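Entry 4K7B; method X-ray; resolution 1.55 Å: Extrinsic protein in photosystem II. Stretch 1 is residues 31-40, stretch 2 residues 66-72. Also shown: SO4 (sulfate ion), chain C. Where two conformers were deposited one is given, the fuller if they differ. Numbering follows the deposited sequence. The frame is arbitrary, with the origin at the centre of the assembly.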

# COMPACT_ATOMS: atom_id res chain seq x y z
N ASP A 31 -6.77 8.69 -7.07
CA ASP A 31 -5.83 9.73 -6.68
C ASP A 31 -4.42 9.15 -6.75
O ASP A 31 -3.82 8.80 -5.74
CB ASP A 31 -6.20 10.22 -5.26
CG ASP A 31 -5.25 11.27 -4.70
OD1 ASP A 31 -4.42 11.83 -5.44
OD2 ASP A 31 -5.37 11.55 -3.48
N PHE A 32 -3.89 9.07 -7.97
CA PHE A 32 -2.64 8.36 -8.20
C PHE A 32 -1.44 9.09 -7.60
O PHE A 32 -0.45 8.46 -7.20
CB PHE A 32 -2.42 8.11 -9.69
CG PHE A 32 -3.54 7.36 -10.35
CD1 PHE A 32 -4.24 6.38 -9.68
CD2 PHE A 32 -3.90 7.65 -11.66
CE1 PHE A 32 -5.27 5.69 -10.30
CE2 PHE A 32 -4.94 6.96 -12.28
CZ PHE A 32 -5.62 5.98 -11.60
N LYS A 33 -1.52 10.42 -7.52
CA LYS A 33 -0.46 11.21 -6.90
C LYS A 33 -0.15 10.74 -5.47
O LYS A 33 1.00 10.68 -5.07
CB LYS A 33 -0.84 12.69 -6.90
CG LYS A 33 0.11 13.60 -6.14
CD LYS A 33 -0.45 15.01 -6.11
CE LYS A 33 -0.03 15.76 -4.86
NZ LYS A 33 1.31 16.39 -5.02
N ALA A 34 -1.18 10.40 -4.70
CA ALA A 34 -0.96 9.96 -3.32
C ALA A 34 -0.13 8.66 -3.28
O ALA A 34 0.77 8.45 -2.42
CB ALA A 34 -2.30 9.76 -2.62
N ILE A 35 -0.43 7.80 -4.25
CA ILE A 35 0.26 6.53 -4.35
C ILE A 35 1.71 6.79 -4.71
O ILE A 35 2.62 6.26 -4.08
CB ILE A 35 -0.39 5.60 -5.38
CG1 ILE A 35 -1.89 5.43 -5.11
CG2 ILE A 35 0.29 4.25 -5.38
CD1 ILE A 35 -2.59 4.58 -6.17
N ALA A 36 1.94 7.63 -5.72
CA ALA A 36 3.31 7.97 -6.10
C ALA A 36 4.07 8.64 -4.95
O ALA A 36 5.29 8.48 -4.84
CB ALA A 36 3.29 8.87 -7.32
N GLU A 37 3.36 9.38 -4.12
CA GLU A 37 3.98 10.02 -2.98
C GLU A 37 4.36 9.00 -1.93
O GLU A 37 5.19 9.30 -1.07
CB GLU A 37 3.06 11.10 -2.41
CG GLU A 37 2.98 12.32 -3.30
CD GLU A 37 2.06 13.40 -2.76
OE1 GLU A 37 1.11 13.06 -2.02
OE2 GLU A 37 2.29 14.58 -3.09
N GLU A 38 3.75 7.81 -1.97
CA GLU A 38 4.23 6.72 -1.07
C GLU A 38 5.26 5.70 -1.64
O GLU A 38 5.46 4.57 -1.09
CB GLU A 38 3.04 5.96 -0.48
CG GLU A 38 2.09 6.82 0.30
CD GLU A 38 2.59 7.18 1.68
OE1 GLU A 38 1.95 8.03 2.32
OE2 GLU A 38 3.62 6.63 2.13
N LYS A 39 5.93 6.08 -2.73
CA LYS A 39 6.93 5.21 -3.37
C LYS A 39 7.91 4.64 -2.35
O LYS A 39 8.28 3.45 -2.38
CB LYS A 39 7.71 5.99 -4.43
CG LYS A 39 7.12 5.93 -5.83
CD LYS A 39 7.90 6.82 -6.80
CE LYS A 39 9.40 6.58 -6.70
NZ LYS A 39 10.16 7.42 -7.69
N ASN A 40 8.36 5.50 -1.44
CA ASN A 40 9.32 5.05 -0.44
C ASN A 40 8.76 3.99 0.50
O ASN A 40 9.50 3.14 0.97
CB ASN A 40 9.91 6.22 0.35
CG ASN A 40 10.83 7.08 -0.50
OD1 ASN A 40 11.28 6.65 -1.56
ND2 ASN A 40 11.11 8.29 -0.04
N GLU A 66 3.80 -3.43 -11.11
CA GLU A 66 2.47 -3.58 -11.70
C GLU A 66 1.54 -2.45 -11.28
O GLU A 66 0.78 -1.89 -12.12
CB GLU A 66 1.87 -4.93 -11.32
CG GLU A 66 0.70 -5.33 -12.21
CD GLU A 66 1.14 -5.62 -13.63
OE1 GLU A 66 0.33 -5.41 -14.56
OE2 GLU A 66 2.29 -6.05 -13.82
N ILE A 67 1.56 -2.10 -9.98
CA ILE A 67 0.80 -0.94 -9.53
C ILE A 67 1.16 0.31 -10.34
O ILE A 67 0.27 1.04 -10.82
CB ILE A 67 1.00 -0.65 -8.04
CG1 ILE A 67 0.43 -1.79 -7.21
CG2 ILE A 67 0.37 0.69 -7.64
CD1 ILE A 67 0.84 -1.72 -5.76
N PHE A 68 2.45 0.56 -10.51
CA PHE A 68 2.83 1.78 -11.23
C PHE A 68 2.57 1.76 -12.76
O PHE A 68 2.31 2.80 -13.36
CB PHE A 68 4.24 2.23 -10.82
CG PHE A 68 4.26 2.89 -9.46
CD1 PHE A 68 4.38 4.27 -9.36
CD2 PHE A 68 4.10 2.14 -8.31
CE1 PHE A 68 4.38 4.88 -8.13
CE2 PHE A 68 4.09 2.75 -7.06
CZ PHE A 68 4.23 4.13 -6.98
N LYS A 69 2.58 0.56 -13.36
CA LYS A 69 2.20 0.38 -14.77
C LYS A 69 0.73 0.73 -14.92
O LYS A 69 0.32 1.44 -15.87
CB LYS A 69 2.44 -1.08 -15.18
CG LYS A 69 2.09 -1.41 -16.62
CD LYS A 69 2.47 -2.86 -16.93
CE LYS A 69 2.29 -3.20 -18.40
NZ LYS A 69 2.77 -4.59 -18.69
N ALA A 70 -0.07 0.26 -13.97
CA ALA A 70 -1.49 0.58 -13.98
C ALA A 70 -1.74 2.07 -13.79
O ALA A 70 -2.61 2.65 -14.45
CB ALA A 70 -2.24 -0.22 -12.94
N ILE A 71 -0.98 2.69 -12.88
CA ILE A 71 -1.08 4.13 -12.69
C ILE A 71 -0.79 4.86 -13.99
O ILE A 71 -1.52 5.78 -14.37
CB ILE A 71 -0.11 4.62 -11.60
CG1 ILE A 71 -0.63 4.20 -10.23
CG2 ILE A 71 0.05 6.15 -11.68
CD1 ILE A 71 0.34 4.49 -9.11
N ARG A 72 0.26 4.45 -14.69
CA ARG A 72 0.58 5.13 -15.93
C ARG A 72 -0.51 4.93 -16.97
O ARG A 72 -0.76 5.83 -17.78
CB ARG A 72 1.91 4.65 -16.46
CG ARG A 72 2.41 5.52 -17.60
CD ARG A 72 3.64 4.92 -18.15
NE ARG A 72 4.12 5.64 -19.32
CZ ARG A 72 5.14 6.49 -19.30
NH1 ARG A 72 5.77 6.74 -18.16
NH2 ARG A 72 5.54 7.07 -20.42
S SO4 C . 9.39 9.28 3.20
O1 SO4 C . 9.31 8.47 4.42
O2 SO4 C . 8.90 10.63 3.46
O3 SO4 C . 10.79 9.34 2.77
O4 SO4 C . 8.58 8.69 2.13

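At the centre of this contact sits Ile35, buried and with its CA-to-CB bond pointed toward the other helix. Its CG2 methyl meets three side chains of the second stretch. CG2 of Ile35 lies 3.7 Å from CD1 of Ile71, 4.2 Å from CG2 of Ile67 and 4.3 Å from CZ of Phe68. A single branched side chain thus fills the space among three partners, two of them one helical turn apart at Ile67 and Ile71. Ile67 is also buried and directed toward the contact, though this partner stretch covers little of it.

The helices run roughly antiparallel, at 148°, so the pairing descends one as it climbs the other: Phe32 lies opposite Ile71, and Ala36 opposite Phe68. Their axes come no closer than 10.9 Å, a gap that large side chains must span. Ile71 and Phe68 do so from CA-to-CB bonds that point sideways, their ends coming nearer to the first stretch. Ile71 has the largest area covered by the other stretch, 77 Å², and it meets two neighbours: its CD1 reaches Ile35, while CG2 of Ile71 packs 3.7 Å from CB of Phe32. Phe32 points toward the contact and closes that end of it.

At the other end, the Phe68 ring reaches along the first stretch. CA of Ala36 approaches CE1 of Phe68 at 3.8 Å, at the ring edge and near its plane, and CB of Ala36 is 4.2 Å from CE1 of Phe68. Alanine, with only a methyl group, sits where the ring comes close to the backbone. The carbonyl O of Ile35 lies 3.9 Å from CZ of Phe68.

Lys39 marks the change from apolar to polar. CG of Lys39 lies 3.6 Å from CZ of Phe68, so the aliphatic part of an exposed lysine extends the apolar cover while NZ remains at a distance from the ring.

No hydrogen bond or salt bridge crosses between the stretches; apolar packing holds them, with 300 Å² buried over both sides. Lys33 and Glu37 both point away from the contact, and NZ of Lys33 bonds to OE2 of Glu37 at 2.8 Å, a salt bridge spanning one turn. Farther out, ND2 of Asn40 donates to O3 of a sulfate ion, probably from the crystallisation liquor, at 3.0 Å. The rule to read here is economical: branched and aromatic residues in the middle, alanine where a ring approaches, and long charged chains at the margin.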